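Local coordinates for splicing factor U2AF 35 KDA subunit (PDB 1JMT), which forms the U2AF heterodimer with U2AF2 and mediates the protein-protein and protein-RNA interactions required for accurate 3'-splice site selection, at residues 4-9 against 96-101; 52-57 against 71-76. The protein carries 1 engineered substitution. One frame throughout, in Å; residues are numbered along the deposited sequence.

Contact 1 of 2, residues 4-9 against 96-101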
loop_
_atom_site.group_PDB
_atom_site.type_symbol
_atom_site.label_atom_id
_atom_site.label_comp_id
_atom_site.label_asym_id
_atom_site.label_seq_id
_atom_site.Cartn_x
_atom_site.Cartn_y
_atom_site.Cartn_z
ATOM N N ILE A 4 4.056 -10.420 -2.470
ATOM C CA ILE A 4 3.077 -10.072 -1.450
ATOM C C ILE A 4 2.098 -9.077 -2.079
ATOM O O ILE A 4 2.420 -8.425 -3.072
ATOM C CB ILE A 4 3.731 -9.402 -0.217
ATOM C CG1 ILE A 4 4.211 -7.986 -0.566
ATOM C CG2 ILE A 4 4.903 -10.246 0.270
ATOM C CD1 ILE A 4 4.681 -7.186 0.646
ATOM N N ALA A 5 0.904 -8.978 -1.508
ATOM C CA ALA A 5 -0.110 -8.054 -1.995
ATOM C C ALA A 5 -0.624 -7.196 -0.851
ATOM O O ALA A 5 -0.945 -7.711 0.216
ATOM C CB ALA A 5 -1.272 -8.826 -2.611
ATOM N N LEU A 6 -0.685 -5.887 -1.077
ATOM C CA LEU A 6 -1.206 -4.955 -0.086
ATOM C C LEU A 6 -2.560 -4.582 -0.683
ATOM O O LEU A 6 -2.645 -3.854 -1.676
ATOM C CB LEU A 6 -0.281 -3.747 0.043
ATOM C CG LEU A 6 1.168 -4.113 0.402
ATOM C CD1 LEU A 6 1.977 -2.839 0.565
ATOM C CD2 LEU A 6 1.202 -4.931 1.693
ATOM N N LEU A 7 -3.616 -5.119 -0.079
ATOM C CA LEU A 7 -4.974 -4.946 -0.574
ATOM C C LEU A 7 -5.633 -3.586 -0.416
ATOM O O LEU A 7 -5.732 -3.039 0.687
ATOM C CB LEU A 7 -5.870 -6.032 0.034
ATOM C CG LEU A 7 -5.288 -7.447 -0.120
ATOM C CD1 LEU A 7 -6.169 -8.456 0.591
ATOM C CD2 LEU A 7 -5.157 -7.793 -1.599
ATOM N N ASN A 8 -6.075 -3.058 -1.553
ATOM C CA ASN A 8 -6.762 -1.781 -1.630
ATOM C C ASN A 8 -6.058 -0.688 -0.847
ATOM O O ASN A 8 -6.695 0.194 -0.283
ATOM C CB ASN A 8 -8.193 -1.936 -1.116
ATOM C CG ASN A 8 -9.039 -2.844 -1.995
ATOM O OD1 ASN A 8 -10.171 -3.163 -1.647
ATOM N ND2 ASN A 8 -8.496 -3.257 -3.139
ATOM N N ILE A 9 -4.736 -0.735 -0.824
ATOM C CA ILE A 9 -3.986 0.265 -0.089
ATOM C C ILE A 9 -3.927 1.609 -0.829
ATOM O O ILE A 9 -3.846 2.659 -0.199
ATOM C CB ILE A 9 -2.562 -0.243 0.205
ATOM C CG1 ILE A 9 -1.918 0.628 1.289
ATOM C CG2 ILE A 9 -1.745 -0.271 -1.090
ATOM C CD1 ILE A 9 -0.660 0.036 1.879
ATOM N N GLN A 96 -5.439 3.697 7.978
ATOM C CA GLN A 96 -6.104 2.407 7.827
ATOM C C GLN A 96 -5.120 1.302 8.156
ATOM O O GLN A 96 -3.916 1.472 8.018
ATOM C CB GLN A 96 -6.585 2.200 6.392
ATOM C CG GLN A 96 -7.668 3.142 5.919
ATOM C CD GLN A 96 -8.941 3.013 6.727
ATOM O OE1 GLN A 96 -9.364 1.907 7.078
ATOM N NE2 GLN A 96 -9.566 4.144 7.021
ATOM N N PRO A 97 -5.618 0.158 8.635
ATOM C CA PRO A 97 -4.682 -0.922 8.942
ATOM C C PRO A 97 -4.293 -1.521 7.587
ATOM O O PRO A 97 -5.067 -1.440 6.636
ATOM C CB PRO A 97 -5.532 -1.877 9.760
ATOM C CG PRO A 97 -6.876 -1.743 9.098
ATOM C CD PRO A 97 -7.003 -0.241 8.933
ATOM N N ILE A 98 -3.103 -2.093 7.481
ATOM C CA ILE A 98 -2.700 -2.701 6.217
ATOM C C ILE A 98 -3.251 -4.113 6.173
ATOM O O ILE A 98 -3.365 -4.770 7.209
ATOM C CB ILE A 98 -1.172 -2.804 6.093
ATOM C CG1 ILE A 98 -0.566 -1.404 5.999
ATOM C CG2 ILE A 98 -0.800 -3.677 4.875
ATOM C CD1 ILE A 98 0.960 -1.378 5.999
ATOM N N HIS A 99 -3.605 -4.570 4.978
ATOM C CA HIS A 99 -4.097 -5.935 4.780
ATOM C C HIS A 99 -3.094 -6.573 3.823
ATOM O O HIS A 99 -3.210 -6.428 2.605
ATOM C CB HIS A 99 -5.496 -5.914 4.159
ATOM C CG HIS A 99 -6.581 -5.538 5.120
ATOM N ND1 HIS A 99 -7.193 -6.456 5.952
ATOM C CD2 HIS A 99 -7.156 -4.345 5.395
ATOM C CE1 HIS A 99 -8.098 -5.842 6.689
ATOM N NE2 HIS A 99 -8.097 -4.559 6.372
ATOM N N ALA A 100 -2.087 -7.235 4.387
ATOM C CA ALA A 100 -1.031 -7.865 3.607
ATOM C C ALA A 100 -1.322 -9.342 3.408
ATOM O O ALA A 100 -1.980 -9.971 4.234
ATOM C CB ALA A 100 0.302 -7.686 4.295
ATOM N N GLU A 101 -0.793 -9.900 2.327
ATOM C CA GLU A 101 -1.059 -11.290 2.009
ATOM C C GLU A 101 -0.099 -11.834 0.952
ATOM O O GLU A 101 0.182 -11.171 -0.044
ATOM C CB GLU A 101 -2.507 -11.353 1.520
ATOM C CG GLU A 101 -2.999 -12.631 0.911
ATOM C CD GLU A 101 -4.424 -12.468 0.400
ATOM O OE1 GLU A 101 -5.310 -12.129 1.214
ATOM O OE2 GLU A 101 -4.657 -12.661 -0.810
HETATM O O HOH W 1 -3.800 -2.683 2.768
#

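Contact 2 of 2, residues 52-57 against 71-76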
loop_
_atom_site.group_PDB
_atom_site.type_symbol
_atom_site.label_atom_id
_atom_site.label_comp_id
_atom_site.label_asym_id
_atom_site.label_seq_id
_atom_site.Cartn_x
_atom_site.Cartn_y
_atom_site.Cartn_z
ATOM N N GLY A 52 13.507 -5.763 2.609
ATOM C CA GLY A 52 14.417 -6.445 1.712
ATOM C C GLY A 52 14.411 -5.969 0.279
ATOM O O GLY A 52 13.646 -5.082 -0.108
ATOM N N GLU A 53 15.276 -6.586 -0.515
ATOM C CA GLU A 53 15.434 -6.248 -1.919
ATOM C C GLU A 53 14.196 -6.522 -2.763
ATOM O O GLU A 53 13.660 -7.631 -2.777
ATOM C CB GLU A 53 16.644 -6.999 -2.487
ATOM C CG GLU A 53 16.928 -6.739 -3.952
ATOM C CD GLU A 53 18.339 -7.147 -4.343
ATOM O OE1 GLU A 53 18.591 -7.326 -5.556
ATOM O OE2 GLU A 53 19.196 -7.277 -3.440
ATOM N N VAL A 54 13.743 -5.492 -3.470
ATOM C CA VAL A 54 12.576 -5.628 -4.324
ATOM C C VAL A 54 12.982 -5.913 -5.771
ATOM O O VAL A 54 13.782 -5.194 -6.365
ATOM C CB VAL A 54 11.712 -4.359 -4.289
ATOM C CG1 VAL A 54 10.585 -4.474 -5.303
ATOM C CG2 VAL A 54 11.142 -4.158 -2.884
ATOM N N GLU A 55 12.416 -6.973 -6.327
ATOM C CA GLU A 55 12.694 -7.368 -7.699
ATOM C C GLU A 55 11.757 -6.603 -8.627
ATOM O O GLU A 55 12.188 -5.992 -9.602
ATOM C CB GLU A 55 12.469 -8.869 -7.832
ATOM C CG GLU A 55 12.903 -9.483 -9.138
ATOM C CD GLU A 55 13.024 -10.986 -9.013
ATOM O OE1 GLU A 55 13.876 -11.434 -8.216
ATOM O OE2 GLU A 55 12.268 -11.713 -9.693
ATOM N N GLU A 56 10.471 -6.631 -8.299
ATOM C CA GLU A 56 9.447 -5.947 -9.083
ATOM C C GLU A 56 8.357 -5.425 -8.163
ATOM O O GLU A 56 8.074 -6.025 -7.128
ATOM C CB GLU A 56 8.777 -6.902 -10.066
ATOM C CG GLU A 56 9.605 -7.355 -11.231
ATOM C CD GLU A 56 8.823 -8.309 -12.105
ATOM O OE1 GLU A 56 7.845 -7.861 -12.747
ATOM O OE2 GLU A 56 9.173 -9.509 -12.134
ATOM N N MET A 57 7.738 -4.321 -8.560
ATOM C CA MET A 57 6.653 -3.742 -7.792
ATOM C C MET A 57 5.709 -2.989 -8.711
ATOM O O MET A 57 6.135 -2.373 -9.687
ATOM C CB MET A 57 7.178 -2.786 -6.719
ATOM C CG MET A 57 6.065 -2.189 -5.878
ATOM S SD MET A 57 6.629 -1.041 -4.605
ATOM C CE MET A 57 5.412 0.250 -4.770
ATOM N N VAL A 71 -1.339 -3.190 -4.280
ATOM C CA VAL A 71 0.070 -3.019 -4.529
ATOM C C VAL A 71 0.649 -4.424 -4.489
ATOM O O VAL A 71 0.284 -5.224 -3.626
ATOM C CB VAL A 71 0.743 -2.144 -3.451
ATOM C CG1 VAL A 71 2.278 -2.300 -3.523
ATOM C CG2 VAL A 71 0.360 -0.693 -3.675
ATOM N N TYR A 72 1.509 -4.738 -5.449
ATOM C CA TYR A 72 2.160 -6.036 -5.472
ATOM C C TYR A 72 3.644 -5.780 -5.428
ATOM O O TYR A 72 4.153 -4.941 -6.162
ATOM C CB TYR A 72 1.807 -6.823 -6.728
ATOM C CG TYR A 72 0.379 -7.283 -6.745
ATOM C CD1 TYR A 72 -0.620 -6.476 -7.277
ATOM C CD2 TYR A 72 0.017 -8.511 -6.188
ATOM C CE1 TYR A 72 -1.946 -6.874 -7.256
ATOM C CE2 TYR A 72 -1.312 -8.920 -6.160
ATOM C CZ TYR A 72 -2.286 -8.095 -6.696
ATOM O OH TYR A 72 -3.605 -8.478 -6.673
ATOM N N VAL A 73 4.329 -6.498 -4.548
ATOM C CA VAL A 73 5.764 -6.351 -4.390
ATOM C C VAL A 73 6.419 -7.718 -4.492
ATOM O O VAL A 73 6.111 -8.619 -3.720
ATOM C CB VAL A 73 6.106 -5.747 -3.014
ATOM C CG1 VAL A 73 7.612 -5.526 -2.894
ATOM C CG2 VAL A 73 5.337 -4.457 -2.816
ATOM N N LYS A 74 7.315 -7.880 -5.454
ATOM C CA LYS A 74 7.996 -9.154 -5.605
ATOM C C LYS A 74 9.387 -8.980 -5.021
ATOM O O LYS A 74 10.212 -8.242 -5.567
ATOM C CB LYS A 74 8.084 -9.555 -7.085
ATOM C CG LYS A 74 8.668 -10.955 -7.309
ATOM C CD LYS A 74 8.775 -11.273 -8.790
ATOM C CE LYS A 74 9.166 -12.720 -9.025
ATOM N NZ LYS A 74 9.159 -13.052 -10.480
ATOM N N PHE A 75 9.625 -9.626 -3.885
ATOM C CA PHE A 75 10.920 -9.551 -3.235
ATOM C C PHE A 75 11.845 -10.576 -3.872
ATOM O O PHE A 75 11.397 -11.619 -4.358
ATOM C CB PHE A 75 10.804 -9.839 -1.735
ATOM C CG PHE A 75 10.141 -8.738 -0.948
ATOM C CD1 PHE A 75 8.773 -8.774 -0.684
ATOM C CD2 PHE A 75 10.886 -7.656 -0.481
ATOM C CE1 PHE A 75 8.159 -7.744 0.037
ATOM C CE2 PHE A 75 10.278 -6.622 0.239
ATOM C CZ PHE A 75 8.912 -6.670 0.496
ATOM N N ARG A 76 13.136 -10.277 -3.873
ATOM C CA ARG A 76 14.111 -11.193 -4.440
ATOM C C ARG A 76 14.151 -12.474 -3.609
ATOM O O ARG A 76 14.408 -13.556 -4.132
ATOM C CB ARG A 76 15.489 -10.538 -4.453
ATOM C CG ARG A 76 16.578 -11.413 -5.035
ATOM C CD ARG A 76 17.860 -10.625 -5.229
ATOM N NE ARG A 76 18.907 -11.438 -5.834
ATOM C CZ ARG A 76 20.067 -10.958 -6.266
ATOM N NH1 ARG A 76 20.331 -9.662 -6.160
ATOM N NH2 ARG A 76 20.963 -11.776 -6.803
#

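Contact 1 of 2, residues 4-9 against 96-101
L6 meets I98 and A100 with its CD2 methyl, its CG standing beside the backbone N and anti to the carbonyl carbon (chi1 -57°). On the partner, I98 has CG2 anti to the backbone N, and this branch does the touching: L6 CD2 is 4.0 Å from I98 CG2 and 3.9 Å from A100 CB, with the L6 and I98 side chains crossing obliquely. The pairing joins the first and last strands of the RNA recognition motif, antiparallel neighbours in its sheet. A5 and E101 form a hydrogen-bonded pair: A5 N donates to E101 O over 2.7 Å (N-H...O 149°), while the return bond, E101 N to A5 O, is weak. L6 and A100 follow as a non-hydrogen-bonded pair. Next, L7 N donates to H99 O at 3.0 Å and 169°, a nearly straight bond. L7 also lays its side chain by the same carbonyl, L7 CG being 3.6 Å from H99 O. Farther out, L7 CD1 passes 3.8 Å from E101 OE1. I98 and H99 also reach the bound peptide, through a hydrogen bond from a basic side chain to I98 O and another at H99 NE2. In place of a direct return bond at L7, one water joins the strands, donating to L7 O and accepting from H99 N, each 2.9 Å from the water oxygen.

Contact 2 of 2, residues 52-57 against 71-76
The F75 ring turns its edge to G52, whose O lies near the ring plane, 3.7 Å from F75 CE2; V73 CG1 sits over one face, offset toward the rim, and V54 CG2 approaches obliquely. The R76 guanidinium also takes its partner at the edge: NH1 forms a salt bridge with E53 OE1 at 3.0 Å. The two planes stand 82° apart, and OE1 is met from above the carboxylate, 37° out of its plane. Beside them the beta hairpin carries a classic beta bulge, in which E55 and E56 both face K74. K74 O accepts two bonds, from E55 N at 2.7 Å and from E56 N at 3.2 Å, and K74 N donates back to E56 O at 2.6 Å. With CG anti to the backbone N (chi1 -174°) and the chain extended, K74 runs alongside both glutamates. K74 NZ forms a salt bridge with E55 OE2 at 3.5 Å and a long one with E56 OE2 at 3.9 Å. A leucine in place of K74 would probably leave these two carboxylates without their shared positive partner. On the V73 face, V54 CG2 packs 3.8 Å from V73 CG1. Helix 22-51 meets this side through F44 and M47 on V54 and V43 on M57, helix 78-88 touches F75, and strand 3-11 pairs with the other edge of strand 68-75.

How the contacts relate
Contacts 1 and 2 are two seams of one antiparallel sheet, separated by the seam between strands 3-11 and 68-75, their centres about 14 Å apart. Strand 3-11 pairs with 96-102 in contact 1 and with 68-75 along its other edge, and strand 68-75 in turn pairs with 54-59 in contact 2. The evidence for this middle seam is two probable backbone hydrogen bonds, L6 N to V71 O at 2.8 Å and I4 N to V73 O at 3.0 Å. Side chains also meet across it, I9 CG2 lying 3.4 Å from V71 CG2 and A5 CB 3.6 Å from Y72 CE2. The bound peptide meets contact 1 at P97, I98 and H99, whereas contact 2 belongs to the hairpin whose first strand, 54-59, is outermost.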